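Local coordinates for protein NalD (Pseudomonas aeruginosa PAO1, PDB 5DAJ) that represses transcription of the MexAB-OprM multidrug efflux pump as a TetR-family regulator, with novobiocin binding inducing expression of the pump, at residues A[82-90]-A[143-152]; A[165-173]-A[192-200]. All coordinates share one frame; numbering follows the deposited sequence.

Contact 1 of 2, residues A[82-90]-A[143-152]; sequences SDPLRSLYD and LFARDECRVR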
ATOM      1  N   SER A  82      29.742  -0.227  13.455  1.00114.18           N
ATOM      2  CA  SER A  82      30.305   0.085  12.153  1.00105.07           C
ATOM      3  C   SER A  82      29.295  -0.056  11.030  1.00104.04           C
ATOM      4  O   SER A  82      28.599   0.888  10.705  1.00106.01           O
ATOM      5  CB  SER A  82      31.508  -0.800  11.866  1.00 93.35           C
ATOM      6  N   ASP A  83      29.252  -1.224  10.404  1.00101.74           N
ATOM      7  CA  ASP A  83      28.373  -1.445   9.259  1.00 92.14           C
ATOM      8  C   ASP A  83      27.033  -0.787   9.267  1.00 94.40           C
ATOM      9  O   ASP A  83      26.205  -1.095  10.093  1.00 98.64           O
ATOM     10  CB  ASP A  83      28.138  -2.904   8.967  1.00 90.58           C
ATOM     11  CG  ASP A  83      27.643  -3.114   7.576  1.00 81.41           C
ATOM     12  OD1 ASP A  83      27.285  -2.136   6.908  1.00 83.21           O
ATOM     13  OD2 ASP A  83      27.622  -4.258   7.126  1.00 84.23           O
ATOM     14  N   PRO A  84      26.793   0.106   8.330  1.00 85.94           N
ATOM     15  CA  PRO A  84      25.503   0.763   8.366  1.00 83.37           C
ATOM     16  C   PRO A  84      24.527   0.193   7.380  1.00 81.50           C
ATOM     17  O   PRO A  84      23.419   0.662   7.358  1.00 83.35           O
ATOM     18  CB  PRO A  84      25.850   2.202   8.024  1.00 84.46           C
ATOM     19  CG  PRO A  84      27.095   2.133   7.223  1.00 89.20           C
ATOM     20  CD  PRO A  84      27.516   0.713   7.143  1.00 69.27           C
ATOM     21  N   LEU A  85      24.915  -0.790   6.595  1.00 72.21           N
ATOM     22  CA  LEU A  85      23.974  -1.382   5.683  1.00 79.95           C
ATOM     23  C   LEU A  85      23.257  -2.350   6.558  1.00 78.94           C
ATOM     24  O   LEU A  85      22.199  -2.836   6.246  1.00 74.14           O
ATOM     25  CB  LEU A  85      24.651  -2.082   4.523  1.00 86.35           C
ATOM     26  CG  LEU A  85      25.019  -1.153   3.371  1.00 95.27           C
ATOM     27  CD1 LEU A  85      25.281  -1.883   2.080  1.00107.82           C
ATOM     28  CD2 LEU A  85      23.966  -0.100   3.142  1.00 81.71           C
ATOM     29  N   ARG A  86      23.869  -2.601   7.694  1.00 77.56           N
ATOM     30  CA  ARG A  86      23.298  -3.480   8.722  1.00 79.85           C
ATOM     31  C   ARG A  86      22.284  -2.728   9.584  1.00 72.22           C
ATOM     32  O   ARG A  86      21.222  -3.255   9.925  1.00 74.33           O
ATOM     33  CB  ARG A  86      24.403  -4.018   9.646  1.00 86.37           C
ATOM     34  CG  ARG A  86      23.942  -5.049  10.691  1.00 94.88           C
ATOM     35  CD  ARG A  86      23.247  -6.252  10.074  1.00102.23           C
ATOM     36  NE  ARG A  86      22.825  -7.213  11.095  1.00111.00           N
ATOM     37  CZ  ARG A  86      22.472  -8.479  10.866  1.00112.57           C
ATOM     38  NH1 ARG A  86      22.491  -8.994   9.632  1.00112.69           N
ATOM     39  NH2 ARG A  86      22.102  -9.248  11.887  1.00118.05           N
ATOM     40  N   SER A  87      22.633  -1.505   9.971  1.00 73.42           N
ATOM     41  CA  SER A  87      21.721  -0.647  10.745  1.00 75.87           C
ATOM     42  C   SER A  87      20.403  -0.437  10.002  1.00 70.67           C
ATOM     43  O   SER A  87      19.321  -0.433  10.611  1.00 71.20           O
ATOM     44  CB  SER A  87      22.357   0.715  11.048  1.00 80.99           C
ATOM     45  OG  SER A  87      23.584   0.570  11.748  1.00 87.61           O
ATOM     46  N   LEU A  88      20.509  -0.249   8.688  1.00 64.79           N
ATOM     47  CA  LEU A  88      19.330  -0.079   7.830  1.00 62.41           C
ATOM     48  C   LEU A  88      18.450  -1.333   7.844  1.00 62.99           C
ATOM     49  O   LEU A  88      17.225  -1.231   7.991  1.00 68.85           O
ATOM     50  CB  LEU A  88      19.739   0.258   6.394  1.00 59.80           C
ATOM     51  CG  LEU A  88      18.592   0.355   5.385  1.00 57.75           C
ATOM     52  CD1 LEU A  88      17.588   1.429   5.783  1.00 59.17           C
ATOM     53  CD2 LEU A  88      19.134   0.620   3.996  1.00 60.83           C
ATOM     54  N   TYR A  89      19.084  -2.497   7.692  1.00 54.67           N
ATOM     55  CA  TYR A  89      18.384  -3.785   7.809  1.00 55.43           C
ATOM     56  C   TYR A  89      17.689  -3.916   9.169  1.00 60.81           C
ATOM     57  O   TYR A  89      16.494  -4.210   9.238  1.00 63.45           O
ATOM     58  CB  TYR A  89      19.340  -4.959   7.598  1.00 55.62           C
ATOM     59  CG  TYR A  89      18.741  -6.299   7.942  1.00 59.31           C
ATOM     60  CD1 TYR A  89      17.921  -6.961   7.044  1.00 59.34           C
ATOM     61  CD2 TYR A  89      18.992  -6.905   9.174  1.00 66.67           C
ATOM     62  CE1 TYR A  89      17.366  -8.189   7.356  1.00 63.19           C
ATOM     63  CE2 TYR A  89      18.440  -8.135   9.498  1.00 71.06           C
ATOM     64  CZ  TYR A  89      17.629  -8.774   8.581  1.00 66.13           C
ATOM     65  OH  TYR A  89      17.076  -9.986   8.908  1.00 73.60           O
ATOM     66  N   ASP A  90      18.449  -3.670  10.236  1.00 64.84           N
ATOM     67  CA  ASP A  90      17.921  -3.685  11.613  1.00 60.48           C
ATOM     68  C   ASP A  90      16.717  -2.767  11.778  1.00 58.56           C
ATOM     69  O   ASP A  90      15.689  -3.160  12.333  1.00 61.73           O
ATOM     70  CB  ASP A  90      18.995  -3.268  12.629  1.00 64.19           C
ATOM     71  CG  ASP A  90      20.056  -4.340  12.859  1.00 73.02           C
ATOM     72  OD1 ASP A  90      19.843  -5.516  12.506  1.00 79.70           O
ATOM     73  OD2 ASP A  90      21.116  -4.005  13.422  1.00 86.95           O
ATOM     74  N   LEU A 143      22.643   6.924   1.840  1.00 55.32           N
ATOM     75  CA  LEU A 143      23.348   5.797   2.460  1.00 58.07           C
ATOM     76  C   LEU A 143      23.954   4.859   1.409  1.00 62.05           C
ATOM     77  O   LEU A 143      25.145   4.563   1.452  1.00 64.76           O
ATOM     78  CB  LEU A 143      22.418   5.023   3.405  1.00 61.64           C
ATOM     79  CG  LEU A 143      22.875   3.653   3.921  1.00 69.11           C
ATOM     80  CD1 LEU A 143      24.270   3.690   4.499  1.00 74.78           C
ATOM     81  CD2 LEU A 143      21.913   3.152   4.977  1.00 71.82           C
ATOM     82  N   PHE A 144      23.127   4.402   0.473  1.00 63.44           N
ATOM     83  CA  PHE A 144      23.600   3.553  -0.636  1.00 60.20           C
ATOM     84  C   PHE A 144      24.625   4.261  -1.531  1.00 56.06           C
ATOM     85  O   PHE A 144      25.460   3.608  -2.149  1.00 59.30           O
ATOM     86  CB  PHE A 144      22.434   3.077  -1.509  1.00 55.46           C
ATOM     87  CG  PHE A 144      21.561   2.046  -0.860  1.00 53.12           C
ATOM     88  CD1 PHE A 144      22.067   0.806  -0.494  1.00 53.58           C
ATOM     89  CD2 PHE A 144      20.218   2.307  -0.642  1.00 53.44           C
ATOM     90  CE1 PHE A 144      21.250  -0.139   0.102  1.00 54.79           C
ATOM     91  CE2 PHE A 144      19.401   1.367  -0.045  1.00 54.98           C
ATOM     92  CZ  PHE A 144      19.919   0.140   0.329  1.00 54.36           C
ATOM     93  N   ALA A 145      24.544   5.589  -1.593  1.00 55.92           N
ATOM     94  CA  ALA A 145      25.430   6.409  -2.431  1.00 59.23           C
ATOM     95  C   ALA A 145      26.839   6.628  -1.870  1.00 64.89           C
ATOM     96  O   ALA A 145      27.724   7.073  -2.604  1.00 72.03           O
ATOM     97  CB  ALA A 145      24.782   7.759  -2.705  1.00 60.79           C
ATOM     98  N   ARG A 146      27.047   6.337  -0.587  1.00 66.39           N
ATOM     99  CA  ARG A 146      28.384   6.437   0.025  1.00 73.11           C
ATOM    100  C   ARG A 146      29.326   5.428  -0.613  1.00 73.43           C
ATOM    101  O   ARG A 146      28.914   4.314  -0.936  1.00 74.40           O
ATOM    102  CB  ARG A 146      28.352   6.167   1.534  1.00 72.96           C
ATOM    103  CG  ARG A 146      27.482   7.113   2.338  1.00 80.06           C
ATOM    104  CD  ARG A 146      27.462   6.787   3.813  1.00 85.22           C
ATOM    105  NE  ARG A 146      26.337   7.434   4.483  1.00 93.96           N
ATOM    106  CZ  ARG A 146      25.850   7.083   5.677  1.00 89.82           C
ATOM    107  NH1 ARG A 146      26.399   6.087   6.387  1.00 89.04           N
ATOM    108  NH2 ARG A 146      24.803   7.745   6.172  1.00 86.88           N
ATOM    109  N   ASP A 147      30.590   5.819  -0.767  1.00 76.34           N
ATOM    110  CA  ASP A 147      31.616   4.962  -1.394  1.00 83.06           C
ATOM    111  C   ASP A 147      31.706   3.589  -0.725  1.00 79.60           C
ATOM    112  O   ASP A 147      31.785   2.561  -1.401  1.00 91.63           O
ATOM    113  CB  ASP A 147      32.992   5.638  -1.338  1.00 87.81           C
ATOM    114  CG  ASP A 147      33.055   6.910  -2.168  1.00 95.79           C
ATOM    115  OD1 ASP A 147      32.736   6.852  -3.371  1.00106.42           O
ATOM    116  OD2 ASP A 147      33.428   7.968  -1.615  1.00112.99           O
ATOM    117  N   GLU A 148      31.692   3.604   0.607  1.00 75.37           N
ATOM    118  CA  GLU A 148      31.752   2.386   1.444  1.00 82.44           C
ATOM    119  C   GLU A 148      30.639   1.392   1.098  1.00 79.29           C
ATOM    120  O   GLU A 148      30.864   0.179   1.067  1.00 88.02           O
ATOM    121  CB  GLU A 148      31.655   2.718   2.948  1.00 86.82           C
ATOM    122  CG  GLU A 148      32.456   3.926   3.433  1.00 93.94           C
ATOM    123  CD  GLU A 148      31.638   5.213   3.459  1.00 91.43           C
ATOM    124  OE1 GLU A 148      31.904   6.099   2.616  1.00108.70           O
ATOM    125  OE2 GLU A 148      30.722   5.328   4.300  1.00 82.88           O
ATOM    126  N   CYS A 149      29.448   1.927   0.850  1.00 79.58           N
ATOM    127  CA  CYS A 149      28.239   1.134   0.572  1.00 89.20           C
ATOM    128  C   CYS A 149      28.055   0.853  -0.917  1.00 76.88           C
ATOM    129  O   CYS A 149      27.867  -0.294  -1.315  1.00 71.43           O
ATOM    130  CB  CYS A 149      27.006   1.868   1.104  1.00 94.20           C
ATOM    131  SG  CYS A 149      27.122   2.294   2.854  1.00 88.57           S
ATOM    132  N   ARG A 150      28.117   1.909  -1.724  1.00 71.60           N
ATOM    133  CA  ARG A 150      27.942   1.834  -3.192  1.00 74.98           C
ATOM    134  C   ARG A 150      28.770   0.730  -3.854  1.00 77.94           C
ATOM    135  O   ARG A 150      28.274   0.008  -4.722  1.00 84.47           O
ATOM    136  CB  ARG A 150      28.283   3.189  -3.834  1.00 77.37           C
ATOM    137  CG  ARG A 150      28.112   3.263  -5.337  1.00 82.29           C
ATOM    138  CD  ARG A 150      28.715   4.529  -5.969  1.00 89.53           C
ATOM    139  NE  ARG A 150      27.644   5.465  -6.304  1.00 91.12           N
ATOM    140  CZ  ARG A 150      26.815   5.330  -7.337  1.00 79.01           C
ATOM    141  NH1 ARG A 150      26.911   4.290  -8.168  1.00 84.73           N
ATOM    142  NH2 ARG A 150      25.878   6.237  -7.538  1.00 75.21           N
ATOM    143  N   VAL A 151      30.026   0.612  -3.427  1.00 80.78           N
ATOM    144  CA  VAL A 151      30.945  -0.441  -3.901  1.00 85.37           C
ATOM    145  C   VAL A 151      30.381  -1.863  -3.700  1.00 84.06           C
ATOM    146  O   VAL A 151      30.727  -2.788  -4.441  1.00 88.34           O
ATOM    147  CB  VAL A 151      32.333  -0.298  -3.216  1.00 92.12           C
ATOM    148  CG1 VAL A 151      33.199  -1.536  -3.396  1.00 97.81           C
ATOM    149  CG2 VAL A 151      33.068   0.912  -3.772  1.00 93.11           C
ATOM    150  N   ARG A 152      29.517  -2.015  -2.700  1.00 83.29           N
ATOM    151  CA  ARG A 152      28.918  -3.305  -2.346  1.00 79.53           C
ATOM    152  C   ARG A 152      27.631  -3.647  -3.093  1.00 67.99           C
ATOM    153  O   ARG A 152      27.118  -4.757  -2.957  1.00 72.59           O
ATOM    154  CB  ARG A 152      28.640  -3.357  -0.847  1.00 81.72           C
ATOM    155  CG  ARG A 152      29.840  -3.012   0.025  1.00 87.62           C
ATOM    156  CD  ARG A 152      29.541  -3.236   1.497  1.00 91.13           C
ATOM    157  NE  ARG A 152      29.063  -4.596   1.745  1.00 94.13           N
ATOM    158  CZ  ARG A 152      28.473  -5.012   2.864  1.00 96.61           C
ATOM    159  NH1 ARG A 152      28.284  -4.181   3.894  1.00 87.38           N
ATOM    160  NH2 ARG A 152      28.068  -6.281   2.953  1.00 98.75           N
TER

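Contact 2 of 2, residues A[165-173]-A[192-200]; sequences ALHALILGL and HLLEPMFRG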
ATOM      1  N   ALA A 165      13.217   0.441  -4.278  1.00 32.38           N
ATOM      2  CA  ALA A 165      12.891  -0.981  -4.186  1.00 37.75           C
ATOM      3  C   ALA A 165      12.677  -1.375  -2.730  1.00 39.03           C
ATOM      4  O   ALA A 165      11.667  -2.003  -2.392  1.00 45.23           O
ATOM      5  CB  ALA A 165      13.992  -1.838  -4.801  1.00 39.34           C
ATOM      6  N   LEU A 166      13.603  -0.955  -1.873  1.00 37.68           N
ATOM      7  CA  LEU A 166      13.531  -1.273  -0.442  1.00 38.86           C
ATOM      8  C   LEU A 166      12.281  -0.697   0.201  1.00 37.01           C
ATOM      9  O   LEU A 166      11.547  -1.405   0.870  1.00 36.86           O
ATOM     10  CB  LEU A 166      14.756  -0.765   0.322  1.00 42.33           C
ATOM     11  CG  LEU A 166      14.736  -1.012   1.842  1.00 43.92           C
ATOM     12  CD1 LEU A 166      14.531  -2.474   2.197  1.00 44.07           C
ATOM     13  CD2 LEU A 166      16.017  -0.514   2.474  1.00 45.39           C
ATOM     14  N   HIS A 167      12.046   0.592  -0.010  1.00 35.43           N
ATOM     15  CA  HIS A 167      10.896   1.258   0.591  1.00 35.47           C
ATOM     16  C   HIS A 167       9.579   0.628   0.150  1.00 35.39           C
ATOM     17  O   HIS A 167       8.664   0.458   0.970  1.00 38.86           O
ATOM     18  CB  HIS A 167      10.847   2.752   0.283  1.00 35.14           C
ATOM     19  CG  HIS A 167       9.658   3.430   0.884  1.00 37.31           C
ATOM     20  ND1 HIS A 167       8.504   3.671   0.175  1.00 41.05           N
ATOM     21  CD2 HIS A 167       9.409   3.827   2.153  1.00 40.09           C
ATOM     22  CE1 HIS A 167       7.610   4.226   0.970  1.00 37.88           C
ATOM     23  NE2 HIS A 167       8.136   4.333   2.178  1.00 43.33           N
ATOM     24  N   ALA A 168       9.478   0.329  -1.140  1.00 33.16           N
ATOM     25  CA  ALA A 168       8.293  -0.322  -1.688  1.00 35.78           C
ATOM     26  C   ALA A 168       8.025  -1.651  -0.978  1.00 36.74           C
ATOM     27  O   ALA A 168       6.888  -1.934  -0.611  1.00 41.68           O
ATOM     28  CB  ALA A 168       8.444  -0.548  -3.181  1.00 37.23           C
ATOM     29  N   LEU A 169       9.075  -2.436  -0.747  1.00 35.05           N
ATOM     30  CA  LEU A 169       8.931  -3.702  -0.019  1.00 36.32           C
ATOM     31  C   LEU A 169       8.393  -3.497   1.395  1.00 37.17           C
ATOM     32  O   LEU A 169       7.438  -4.162   1.795  1.00 40.12           O
ATOM     33  CB  LEU A 169      10.246  -4.468   0.060  1.00 37.43           C
ATOM     34  CG  LEU A 169      10.197  -5.753   0.897  1.00 37.89           C
ATOM     35  CD1 LEU A 169       9.201  -6.744   0.328  1.00 37.77           C
ATOM     36  CD2 LEU A 169      11.570  -6.378   0.976  1.00 39.70           C
ATOM     37  N   ILE A 170       8.992  -2.565   2.140  1.00 37.26           N
ATOM     38  CA  ILE A 170       8.537  -2.258   3.512  1.00 39.60           C
ATOM     39  C   ILE A 170       7.071  -1.818   3.505  1.00 40.93           C
ATOM     40  O   ILE A 170       6.261  -2.311   4.288  1.00 43.29           O
ATOM     41  CB  ILE A 170       9.351  -1.141   4.200  1.00 39.88           C
ATOM     42  CG1 ILE A 170      10.847  -1.446   4.200  1.00 43.57           C
ATOM     43  CG2 ILE A 170       8.876  -0.940   5.635  1.00 41.28           C
ATOM     44  CD1 ILE A 170      11.218  -2.816   4.735  1.00 50.05           C
ATOM     45  N   LEU A 171       6.755  -0.878   2.622  1.00 39.51           N
ATOM     46  CA  LEU A 171       5.402  -0.348   2.495  1.00 36.51           C
ATOM     47  C   LEU A 171       4.408  -1.451   2.170  1.00 37.21           C
ATOM     48  O   LEU A 171       3.322  -1.499   2.741  1.00 36.67           O
ATOM     49  CB  LEU A 171       5.346   0.718   1.407  1.00 35.52           C
ATOM     50  CG  LEU A 171       3.985   1.339   1.113  1.00 37.77           C
ATOM     51  CD1 LEU A 171       3.418   2.054   2.328  1.00 37.50           C
ATOM     52  CD2 LEU A 171       4.106   2.299  -0.052  1.00 41.02           C
ATOM     53  N   GLY A 172       4.792  -2.317   1.238  1.00 37.75           N
ATOM     54  CA  GLY A 172       3.963  -3.437   0.814  1.00 40.11           C
ATOM     55  C   GLY A 172       3.685  -4.435   1.924  1.00 42.18           C
ATOM     56  O   GLY A 172       2.560  -4.897   2.079  1.00 43.71           O
ATOM     57  N   LEU A 173       4.712  -4.752   2.702  1.00 41.89           N
ATOM     58  CA  LEU A 173       4.562  -5.648   3.849  1.00 42.61           C
ATOM     59  C   LEU A 173       3.571  -5.099   4.876  1.00 41.56           C
ATOM     60  O   LEU A 173       2.699  -5.825   5.352  1.00 41.51           O
ATOM     61  CB  LEU A 173       5.910  -5.909   4.525  1.00 43.55           C
ATOM     62  CG  LEU A 173       6.899  -6.755   3.729  1.00 42.36           C
ATOM     63  CD1 LEU A 173       8.249  -6.723   4.417  1.00 43.43           C
ATOM     64  CD2 LEU A 173       6.415  -8.184   3.576  1.00 42.74           C
ATOM     65  N   HIS A 192      13.008 -13.205   7.186  1.00 49.75           N
ATOM     66  CA  HIS A 192      12.983 -13.960   5.925  1.00 50.30           C
ATOM     67  C   HIS A 192      12.293 -13.214   4.788  1.00 45.86           C
ATOM     68  O   HIS A 192      12.612 -13.424   3.621  1.00 47.50           O
ATOM     69  CB  HIS A 192      12.303 -15.307   6.139  1.00 52.54           C
ATOM     70  CG  HIS A 192      12.982 -16.162   7.156  1.00 61.55           C
ATOM     71  ND1 HIS A 192      14.180 -16.800   6.910  1.00 65.26           N
ATOM     72  CD2 HIS A 192      12.635 -16.481   8.427  1.00 67.84           C
ATOM     73  CE1 HIS A 192      14.537 -17.483   7.983  1.00 73.90           C
ATOM     74  NE2 HIS A 192      13.619 -17.304   8.918  1.00 75.63           N
ATOM     75  N   LEU A 193      11.352 -12.344   5.141  1.00 48.51           N
ATOM     76  CA  LEU A 193      10.673 -11.487   4.161  1.00 46.06           C
ATOM     77  C   LEU A 193      11.600 -10.410   3.598  1.00 46.74           C
ATOM     78  O   LEU A 193      11.515 -10.058   2.416  1.00 45.87           O
ATOM     79  CB  LEU A 193       9.440 -10.843   4.788  1.00 45.72           C
ATOM     80  CG  LEU A 193       8.331 -11.843   5.122  1.00 47.43           C
ATOM     81  CD1 LEU A 193       7.378 -11.271   6.165  1.00 49.48           C
ATOM     82  CD2 LEU A 193       7.573 -12.256   3.869  1.00 43.41           C
ATOM     83  N   LEU A 194      12.474  -9.898   4.459  1.00 44.99           N
ATOM     84  CA  LEU A 194      13.449  -8.868   4.088  1.00 49.09           C
ATOM     85  C   LEU A 194      14.736  -9.438   3.484  1.00 51.34           C
ATOM     86  O   LEU A 194      15.366  -8.792   2.639  1.00 52.89           O
ATOM     87  CB  LEU A 194      13.803  -8.004   5.304  1.00 49.42           C
ATOM     88  CG  LEU A 194      12.644  -7.228   5.923  1.00 48.63           C
ATOM     89  CD1 LEU A 194      13.088  -6.583   7.218  1.00 51.62           C
ATOM     90  CD2 LEU A 194      12.104  -6.171   4.973  1.00 50.11           C
ATOM     91  N   GLU A 195      15.105 -10.641   3.914  1.00 52.43           N
ATOM     92  CA  GLU A 195      16.339 -11.302   3.468  1.00 54.01           C
ATOM     93  C   GLU A 195      16.622 -11.174   1.961  1.00 53.82           C
ATOM     94  O   GLU A 195      17.676 -10.645   1.583  1.00 61.23           O
ATOM     95  CB  GLU A 195      16.360 -12.780   3.907  1.00 55.34           C
ATOM     96  CG  GLU A 195      17.629 -13.574   3.582  1.00 63.08           C
ATOM     97  CD  GLU A 195      18.892 -13.047   4.252  1.00 77.95           C
ATOM     98  OE1 GLU A 195      18.819 -12.134   5.116  1.00 85.92           O
ATOM     99  OE2 GLU A 195      19.979 -13.569   3.910  1.00 98.64           O
ATOM    100  N   PRO A 196      15.689 -11.629   1.100  1.00 50.89           N
ATOM    101  CA  PRO A 196      15.998 -11.631  -0.335  1.00 50.84           C
ATOM    102  C   PRO A 196      16.274 -10.246  -0.911  1.00 47.88           C
ATOM    103  O   PRO A 196      17.158 -10.100  -1.747  1.00 49.09           O
ATOM    104  CB  PRO A 196      14.740 -12.233  -0.967  1.00 51.70           C
ATOM    105  CG  PRO A 196      13.660 -12.004   0.027  1.00 54.37           C
ATOM    106  CD  PRO A 196      14.325 -12.120   1.358  1.00 50.75           C
HETATM  107  N   MSE A 197      15.543  -9.237  -0.449  1.00 48.07           N
HETATM  108  CA  MSE A 197      15.759  -7.864  -0.927  1.00 48.66           C
HETATM  109  C   MSE A 197      17.181  -7.454  -0.655  1.00 50.53           C
HETATM  110  O   MSE A 197      17.877  -6.979  -1.555  1.00 47.15           O
HETATM  111  CB  MSE A 197      14.786  -6.872  -0.296  1.00 49.48           C
HETATM  112  CG  MSE A 197      15.036  -5.408  -0.677  1.00 56.39           C
HETATM  113 SE   MSE A 197      14.966  -5.136  -2.637  1.00 68.94          SE
HETATM  114  CE  MSE A 197      13.007  -5.161  -2.854  1.00 72.47           C
ATOM    115  N   PHE A 198      17.626  -7.637   0.583  1.00 51.43           N
ATOM    116  CA  PHE A 198      19.000  -7.264   0.960  1.00 56.48           C
ATOM    117  C   PHE A 198      20.069  -8.128   0.300  1.00 60.54           C
ATOM    118  O   PHE A 198      21.122  -7.613  -0.091  1.00 67.97           O
ATOM    119  CB  PHE A 198      19.181  -7.263   2.469  1.00 54.09           C
ATOM    120  CG  PHE A 198      18.626  -6.042   3.121  1.00 51.97           C
ATOM    121  CD1 PHE A 198      17.284  -5.979   3.469  1.00 49.46           C
ATOM    122  CD2 PHE A 198      19.430  -4.933   3.344  1.00 49.60           C
ATOM    123  CE1 PHE A 198      16.761  -4.844   4.060  1.00 47.68           C
ATOM    124  CE2 PHE A 198      18.911  -3.801   3.942  1.00 47.53           C
ATOM    125  CZ  PHE A 198      17.576  -3.755   4.299  1.00 47.22           C
ATOM    126  N   ARG A 199      19.772  -9.409   0.109  1.00 60.17           N
ATOM    127  CA  ARG A 199      20.697 -10.305  -0.569  1.00 64.09           C
ATOM    128  C   ARG A 199      20.797  -9.895  -2.041  1.00 60.12           C
ATOM    129  O   ARG A 199      21.867  -9.968  -2.644  1.00 64.51           O
ATOM    130  CB  ARG A 199      20.227 -11.755  -0.451  1.00 66.18           C
ATOM    131  CG  ARG A 199      21.275 -12.782  -0.847  1.00 70.58           C
ATOM    132  CD  ARG A 199      20.659 -14.160  -1.028  1.00 78.13           C
ATOM    133  NE  ARG A 199      20.210 -14.729   0.239  1.00 90.20           N
ATOM    134  CZ  ARG A 199      20.804 -15.747   0.852  1.00 99.78           C
ATOM    135  NH1 ARG A 199      21.876 -16.314   0.314  1.00 98.21           N
ATOM    136  NH2 ARG A 199      20.327 -16.200   2.004  1.00109.93           N
ATOM    137  N   GLY A 200      19.672  -9.462  -2.611  1.00 57.88           N
ATOM    138  CA  GLY A 200      19.615  -9.021  -4.009  1.00 55.95           C
ATOM    139  C   GLY A 200      20.278  -7.688  -4.303  1.00 57.17           C
ATOM    140  O   GLY A 200      20.720  -7.435  -5.423  1.00 61.58           O
TER

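Contact 1 of 2, residues A[82-90]-A[143-152]
In the C-terminal region of this TetR-family repressor, the capped N-terminal turn of helix 84-101 packs through Pro84, Leu85 and Leu88 against the corner where helix 123-145 gives way to the short helix 147-150. Leu85 is the central apolar plug. Its CD2 branch enters the angle of the corner, 4.0 Å from Leu143 CG on one helix and as close to Cys149 SG on the other. A branched side chain suits this place because each methyl has its own neighbour. One turn on, Leu88 continues the apolar strip: its CD2 lies 3.9 Å from Leu143 CD2 and 3.8 Å from Phe144 CZ, the leucine running at about a right angle to the phenylalanine side chain. Pro84, which needs no backbone N-H at the helix start, sets CB 4.1 Å from Leu143 CD1, while its CG meets the guanidinium of Arg146. That guanidinium also has Leu143 CD1 over one face, and NH1 makes a weak hydrogen bond to Leu76 O. Asp83 is the N-cap, OD1 accepting from Leu85 N at 2.7 Å from above the carboxylate plane. A chi1 of -161° swings the Asp83 carboxylate away from its own N, and its other oxygen faces Arg152, whose chain bends at chi3 (54°) and lays one guanidinium face against Leu85 CD1. The salt bridge rests on a single N-H: Arg152 NH1 comes on the syn side of Asp83 OD2 but tilted well out of the carboxylate plane, a bent, rather long bond of 3.3 Å, with the two flat groups turned 48° apart.

Contact 2 of 2, residues A[165-173]-A[192-200]
Leu166, Leu169 and Leu173 on helix 159-179 interlock with Leu193, Leu194 and Met197 on helix 186-201; the segments 165-173 and 192-200 run antiparallel (171°), their axes 10.7 Å apart. The wide spacing leaves room for long side chains, and the side chains that mesh are all apolar. Met197, present as selenomethionine, fills the hollow bounded by Ala165, Leu166 and Leu169. Bends at chi2 (58°) and chi3 (77°) curl its flexible chain round and bring CE over Ala165, 4.0 Å from its CB and beside its carbonyl oxygen; a small alanine suits the floor of this hollow. Leu169 is the answering bump: it slides past Met197 in the opposite direction, and its CD2 lies 3.5 Å from Met197 CB, fitting among Leu193 O, Leu194 and Met197. The next hollow, bounded by Leu169, Ile170 and Leu173, receives a single methyl, Leu194 CD2. This methyl is 3.5 Å from Ile170 CD1, the two side chains crossing at about a right angle, and 3.9 Å from Leu173 CD1. The other branch of Leu173 spreads toward Leu193, with CD2 4.1 Å from Leu193 CD1. Toward the other end, Phe198 closes the row, its CE1 3.7 Å from Leu166 CD1, and its broad ring also meets that of Trp205. Around Pro196 and Met197 the helix is kinked: neither N bonds to the turn before, and proline has no N-H to offer.

Helix 84-101 lies against one flank, with Cys92 touching Leu166 and Ile170, and Val96 touching Leu173. Ala165 of the second subunit packs on Leu169, and Asp176 of the second subunit hydrogen-bonds His167 ND1; this helix pair thus belongs to the dimer interface, consistent with the four-helix bundle through which TetR-family regulators dimerise.

Both contacts lie in the C-terminal region, with centres 15 Å apart, and they follow one another along the chain. Contact 2 is buried, with only apolar side chains meeting, and it sits beside the second subunit; contact 1 is only partly buried, farther from the centre of the chain, and adds a salt bridge and a capped helix start to its leucines. No element is common to the two, yet they touch directly, and the Tyr89 and Phe198 rings meet edge-to-face. Leu88 is shared: the same CD2 touches Leu143 and Phe144 in contact 1 and lies 3.7 Å from Leu166 CD2 of contact 2, and in this way helix 84-101 bridges them.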